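Local coordinates for structural protein VP1 (Trichodysplasia spinulosa-associated polyomavirus, PDB 4U60) that forms the pentameric building block of the viral capsid and binds sialylated glycans such as the GM1 oligosaccharide, at residues Val95-Gly101 / Leu265-Ile271; Gly232-Cys237 / Leu273-Thr277. One frame throughout, in Å; residues are numbered along the deposited sequence.

Contact 1: Val95-Gly101 / Leu265-Ile271; sequences VKTEVVG and LPRYFNI
Two neighbouring antiparallel strands of the jelly-roll pair here, the C-terminal end of strand 86-99 against the middle of strand 260-279, in a largely buried contact. The axes of 95-99 and 267-271 approach to 4.6 Å at 170°. K96/N270 and E98/Y268 are hydrogen-bonded pairs: K96 N to N270 O 2.9 Å, N270 N to K96 O 2.8 Å, E98 N to Y268 O 3.1 Å, Y268 N to E98 O 2.8 Å. V95/I271, T97/F269 and V99/R267 are non-hydrogen-bonded pairs, CA atoms 4.3-4.5 Å apart. Past the last pair, V100 N still reaches P266 O at 2.9 Å. G101 follows at phi 80°, psi 20°, where a CB would strike the preceding carbonyl. On the face of V95, T97 and V99, T97 (t) gives its OG1 proton to Y268 O (2.8 Å) and accepts R267 NH1 (3.0 Å). R267, extended at chi1 and chi2, turns at chi3 (m), lays its guanidinium against V99 (NH2 to CG2 3.5 Å) and salt-bridges D248. V95 CG2 packs on I271 CG1 (3.6 Å). From the other face E98 hydrogen-bonds Y203 of the second subunit. The pairing belongs to the jelly-roll of the VP1 coat protein: F269 meets F133 and V244 of the same chain, while E98 and Y268 meet P195 of the second subunit.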
loop_
_atom_site.group_PDB
_atom_site.type_symbol
_atom_site.label_atom_id
_atom_site.label_comp_id
_atom_site.label_asym_id
_atom_site.label_seq_id
_atom_site.Cartn_x
_atom_site.Cartn_y
_atom_site.Cartn_z
ATOM N N VAL C 95 -9.583 23.585 -1.751
ATOM C CA VAL C 95 -8.807 23.586 -2.988
ATOM C C VAL C 95 -8.978 22.250 -3.693
ATOM O O VAL C 95 -8.982 21.200 -3.041
ATOM C CB VAL C 95 -7.314 23.886 -2.750
ATOM C CG1 VAL C 95 -6.683 22.891 -1.771
ATOM C CG2 VAL C 95 -6.554 23.927 -4.071
ATOM N N LYS C 96 -9.128 22.309 -5.009
ATOM C CA LYS C 96 -8.995 21.132 -5.879
ATOM C C LYS C 96 -7.657 21.320 -6.573
ATOM O O LYS C 96 -7.430 22.309 -7.254
ATOM C CB LYS C 96 -10.138 21.058 -6.888
ATOM C CG LYS C 96 -11.517 21.020 -6.246
ATOM C CD LYS C 96 -12.645 20.892 -7.260
ATOM C CE LYS C 96 -12.779 19.488 -7.822
ATOM N NZ LYS C 96 -13.745 19.413 -8.948
ATOM N N THR C 97 -6.750 20.380 -6.394
ATOM C CA THR C 97 -5.432 20.502 -7.013
ATOM C C THR C 97 -5.040 19.183 -7.663
ATOM O O THR C 97 -5.382 18.111 -7.141
ATOM C CB THR C 97 -4.382 20.972 -5.966
ATOM O OG1 THR C 97 -3.084 21.094 -6.549
ATOM C CG2 THR C 97 -4.303 20.035 -4.759
ATOM N N GLU C 98 -4.283 19.276 -8.757
ATOM C CA GLU C 98 -3.873 18.125 -9.562
ATOM C C GLU C 98 -2.531 18.361 -10.150
ATOM O O GLU C 98 -2.196 19.490 -10.533
ATOM C CB GLU C 98 -4.786 17.907 -10.771
ATOM C CG GLU C 98 -6.248 17.753 -10.514
ATOM C CD GLU C 98 -7.053 17.735 -11.800
ATOM O OE1 GLU C 98 -8.123 18.353 -11.764
ATOM O OE2 GLU C 98 -6.666 17.063 -12.799
ATOM N N VAL C 99 -1.775 17.271 -10.277
ATOM C CA VAL C 99 -0.547 17.272 -11.051
ATOM C C VAL C 99 -0.930 17.066 -12.504
ATOM O O VAL C 99 -1.733 16.191 -12.829
ATOM C CB VAL C 99 0.406 16.163 -10.588
ATOM C CG1 VAL C 99 1.636 16.077 -11.501
ATOM C CG2 VAL C 99 0.811 16.396 -9.151
ATOM N N VAL C 100 -0.383 17.908 -13.367
ATOM C CA VAL C 100 -0.726 17.946 -14.790
ATOM C C VAL C 100 0.317 17.207 -15.584
ATOM O O VAL C 100 1.493 17.263 -15.254
ATOM C CB VAL C 100 -0.795 19.403 -15.274
ATOM C CG1 VAL C 100 -1.214 19.505 -16.734
ATOM C CG2 VAL C 100 -1.754 20.185 -14.393
ATOM N N GLY C 101 -0.085 16.530 -16.651
ATOM C CA GLY C 101 0.890 15.893 -17.519
ATOM C C GLY C 101 1.439 14.555 -17.043
ATOM O O GLY C 101 2.482 14.112 -17.518
ATOM N N LEU C 265 6.697 18.229 -12.859
ATOM C CA LEU C 265 5.451 18.483 -13.559
ATOM C C LEU C 265 4.729 19.692 -12.957
ATOM O O LEU C 265 4.924 20.016 -11.773
ATOM C CB LEU C 265 4.535 17.257 -13.508
ATOM C CG LEU C 265 5.004 16.047 -14.344
ATOM C CD1 LEU C 265 4.030 14.899 -14.136
ATOM C CD2 LEU C 265 5.126 16.358 -15.826
ATOM N N PRO C 266 3.870 20.332 -13.758
ATOM C CA PRO C 266 3.102 21.453 -13.251
ATOM C C PRO C 266 1.961 20.998 -12.346
ATOM O O PRO C 266 1.565 19.833 -12.372
ATOM C CB PRO C 266 2.548 22.122 -14.522
ATOM C CG PRO C 266 2.781 21.166 -15.659
ATOM C CD PRO C 266 3.480 19.957 -15.127
ATOM N N ARG C 267 1.457 21.920 -11.542
ATOM C CA ARG C 267 0.319 21.657 -10.687
ATOM C C ARG C 267 -0.737 22.729 -10.927
ATOM O O ARG C 267 -0.426 23.927 -11.047
ATOM C CB ARG C 267 0.747 21.665 -9.225
ATOM C CG ARG C 267 -0.382 21.385 -8.249
ATOM C CD ARG C 267 0.170 21.234 -6.836
ATOM N NE ARG C 267 0.796 19.929 -6.586
ATOM C CZ ARG C 267 0.166 18.855 -6.109
ATOM N NH1 ARG C 267 -1.145 18.880 -5.852
ATOM N NH2 ARG C 267 0.834 17.734 -5.882
ATOM N N TYR C 268 -1.980 22.268 -10.968
ATOM C CA TYR C 268 -3.156 23.106 -11.120
ATOM C C TYR C 268 -3.867 23.271 -9.789
ATOM O O TYR C 268 -3.864 22.358 -8.968
ATOM C CB TYR C 268 -4.090 22.417 -12.110
ATOM C CG TYR C 268 -5.484 22.990 -12.135
ATOM C CD1 TYR C 268 -5.790 24.079 -12.943
ATOM C CD2 TYR C 268 -6.495 22.441 -11.355
ATOM C CE1 TYR C 268 -7.082 24.620 -12.976
ATOM C CE2 TYR C 268 -7.782 22.964 -11.383
ATOM C CZ TYR C 268 -8.072 24.043 -12.203
ATOM O OH TYR C 268 -9.349 24.559 -12.243
ATOM N N PHE C 269 -4.489 24.429 -9.588
ATOM C CA PHE C 269 -5.248 24.726 -8.385
ATOM C C PHE C 269 -6.550 25.430 -8.717
ATOM O O PHE C 269 -6.569 26.339 -9.540
ATOM C CB PHE C 269 -4.480 25.678 -7.453
ATOM C CG PHE C 269 -3.103 25.223 -7.063
ATOM C CD1 PHE C 269 -2.019 25.479 -7.893
ATOM C CD2 PHE C 269 -2.872 24.616 -5.825
ATOM C CE1 PHE C 269 -0.735 25.128 -7.520
ATOM C CE2 PHE C 269 -1.576 24.241 -5.469
ATOM C CZ PHE C 269 -0.530 24.503 -6.334
ATOM N N ASN C 270 -7.610 25.033 -8.029
ATOM C CA ASN C 270 -8.876 25.757 -8.042
ATOM C C ASN C 270 -9.287 25.947 -6.594
ATOM O O ASN C 270 -9.631 24.989 -5.906
ATOM C CB ASN C 270 -9.952 24.999 -8.831
ATOM C CG ASN C 270 -11.245 25.795 -8.985
ATOM O OD1 ASN C 270 -11.551 26.310 -10.062
ATOM N ND2 ASN C 270 -12.006 25.899 -7.907
ATOM N N ILE C 271 -9.224 27.188 -6.137
ATOM C CA ILE C 271 -9.421 27.516 -4.737
ATOM C C ILE C 271 -10.712 28.309 -4.556
ATOM O O ILE C 271 -10.948 29.302 -5.244
ATOM C CB ILE C 271 -8.216 28.320 -4.200
ATOM C CG1 ILE C 271 -6.943 27.483 -4.340
ATOM C CG2 ILE C 271 -8.461 28.748 -2.768
ATOM C CD1 ILE C 271 -5.663 28.270 -4.316
#

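Contact 2: Gly232-Cys237 / Leu273-Thr277; sequences GVGPLC and LRKRT
R276 reaches across the gap to the loop 232-237, its aliphatic CG 4.1 Å from L236 CD2 and its guanidinium NH2 4.0 Å from V233 CG2. With chi1 t but chi2 and chi3 both p, the side chain folds back so that NH2 also lies 3.4 Å from G232 O, which sits at the edge of the guanidinium. R274 (chi1 p, chi2 and chi3 t) places its NH2 3.3 Å from G232 O, and a water bridges the two by hydrogen bonds, donating to G232 O at 2.7 Å and accepting from R274 NH2 at 2.8 Å. G232 turns the backbone at phi 80°, psi 21°. The loop joins strand 225-226 to strand 241-254 in the jelly-roll and passes strand 273-277 at about 100° between end-to-end directions, with no strand pairing between them: the nearest CA atoms, of L236 and R276, are 8.2 Å apart, and 218 Å² is buried between the two segments. Both arginines form salt bridges through NE with E91 of strand 86-99, whose carboxylate also accepts the G234 backbone NH, so one acid ties the loop to the strand; R276 NH1 further bonds L13 O. At the other end of the contact, C237 (m) directs its CB toward the strand and C237 SG meets L273 CD2 at 3.9 Å.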
loop_
_atom_site.group_PDB
_atom_site.type_symbol
_atom_site.label_atom_id
_atom_site.label_comp_id
_atom_site.label_asym_id
_atom_site.label_seq_id
_atom_site.Cartn_x
_atom_site.Cartn_y
_atom_site.Cartn_z
ATOM N N GLY C 232 -13.081 25.416 12.130
ATOM C CA GLY C 232 -13.882 25.834 10.989
ATOM C C GLY C 232 -13.396 27.088 10.279
ATOM O O GLY C 232 -14.162 27.722 9.538
ATOM N N VAL C 233 -12.123 27.430 10.461
ATOM C CA VAL C 233 -11.566 28.647 9.868
ATOM C C VAL C 233 -10.476 28.298 8.866
ATOM O O VAL C 233 -9.561 27.566 9.198
ATOM C CB VAL C 233 -10.970 29.581 10.949
ATOM C CG1 VAL C 233 -10.530 30.894 10.319
ATOM C CG2 VAL C 233 -11.989 29.840 12.051
ATOM N N GLY C 234 -10.585 28.847 7.657
ATOM C CA GLY C 234 -9.593 28.659 6.607
ATOM C C GLY C 234 -8.513 29.728 6.689
ATOM O O GLY C 234 -8.651 30.694 7.451
ATOM N N PRO C 235 -7.460 29.605 5.866
ATOM C CA PRO C 235 -6.472 30.683 5.771
ATOM C C PRO C 235 -7.144 32.032 5.446
ATOM O O PRO C 235 -8.031 32.086 4.590
ATOM C CB PRO C 235 -5.573 30.227 4.632
ATOM C CG PRO C 235 -5.671 28.731 4.645
ATOM C CD PRO C 235 -7.120 28.473 4.976
ATOM N N LEU C 236 -6.728 33.082 6.137
ATOM C CA LEU C 236 -7.278 34.443 5.963
ATOM C C LEU C 236 -6.259 35.277 5.202
ATOM O O LEU C 236 -5.092 35.345 5.579
ATOM C CB LEU C 236 -7.633 35.046 7.309
ATOM C CG LEU C 236 -8.687 34.263 8.105
ATOM C CD1 LEU C 236 -8.809 34.830 9.513
ATOM C CD2 LEU C 236 -10.046 34.287 7.429
ATOM N N CYS C 237 -6.691 35.824 4.069
ATOM C CA CYS C 237 -5.784 36.409 3.103
ATOM C C CYS C 237 -5.413 37.848 3.427
ATOM O O CYS C 237 -6.140 38.803 3.090
ATOM C CB CYS C 237 -6.399 36.291 1.706
ATOM S SG CYS C 237 -6.502 34.554 1.199
ATOM N N LEU C 273 -12.981 30.642 -2.158
ATOM C CA LEU C 273 -12.837 31.579 -1.031
ATOM C C LEU C 273 -14.153 32.236 -0.709
ATOM O O LEU C 273 -15.028 32.374 -1.581
ATOM C CB LEU C 273 -11.807 32.673 -1.313
ATOM C CG LEU C 273 -10.411 32.160 -1.665
ATOM C CD1 LEU C 273 -10.221 32.236 -3.171
ATOM C CD2 LEU C 273 -9.320 32.947 -0.978
ATOM N N ARG C 274 -14.285 32.655 0.545
ATOM C CA ARG C 274 -15.494 33.271 1.030
ATOM C C ARG C 274 -15.141 34.480 1.873
ATOM O O ARG C 274 -14.041 34.570 2.421
ATOM C CB ARG C 274 -16.331 32.281 1.844
ATOM C CG ARG C 274 -15.725 31.869 3.178
ATOM C CD ARG C 274 -16.575 30.833 3.883
ATOM N NE ARG C 274 -15.926 30.320 5.088
ATOM C CZ ARG C 274 -16.299 29.214 5.748
ATOM N NH1 ARG C 274 -17.324 28.485 5.337
ATOM N NH2 ARG C 274 -15.649 28.835 6.834
ATOM N N LYS C 275 -16.083 35.404 1.979
ATOM C CA LYS C 275 -15.864 36.601 2.767
ATOM C C LYS C 275 -16.084 36.331 4.244
ATOM O O LYS C 275 -17.125 35.799 4.636
ATOM C CB LYS C 275 -16.791 37.730 2.324
ATOM C CG LYS C 275 -16.410 38.356 1.000
ATOM C CD LYS C 275 -17.364 39.487 0.638
ATOM C CE LYS C 275 -17.130 39.956 -0.791
ATOM N NZ LYS C 275 -18.132 40.974 -1.206
ATOM N N ARG C 276 -15.100 36.737 5.044
ATOM C CA ARG C 276 -15.134 36.593 6.496
ATOM C C ARG C 276 -14.922 37.951 7.179
ATOM O O ARG C 276 -13.963 38.666 6.892
ATOM C CB ARG C 276 -14.035 35.636 6.944
ATOM C CG ARG C 276 -13.837 35.540 8.454
ATOM C CD ARG C 276 -14.922 34.715 9.125
ATOM N NE ARG C 276 -14.683 33.286 8.938
ATOM C CZ ARG C 276 -15.108 32.313 9.749
ATOM N NH1 ARG C 276 -15.830 32.589 10.830
ATOM N NH2 ARG C 276 -14.792 31.049 9.474
ATOM N N THR C 277 -15.807 38.283 8.107
ATOM C CA THR C 277 -15.635 39.500 8.906
ATOM C C THR C 277 -14.635 39.248 10.033
ATOM O O THR C 277 -14.633 38.182 10.649
ATOM C CB THR C 277 -16.982 39.994 9.458
ATOM O OG1 THR C 277 -17.884 40.201 8.367
ATOM C CG2 THR C 277 -16.809 41.328 10.242
HETATM O O HOH W 1 -16.697 27.261 8.908
#

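Overall arrangement
From the N terminus, the chain first enters contact 1 at 95-101, on strand 86-99. It then passes through strands 129-136 and 201-208, among others, before reaching the loop 232-237, the first half of contact 2, and goes on by strand 241-254 into strand 260-279. There 265-271 closes the long excursion of contact 1, and 273-277, just beyond it on the same strand, closes the shorter one of contact 2. The segments alternate, so the two closures cross. Their centres lie about 21 Å apart: contact 1 joins two neighbouring strands of the sheet, whereas contact 2 fastens an inter-strand loop to the C-terminal part of strand 260-279.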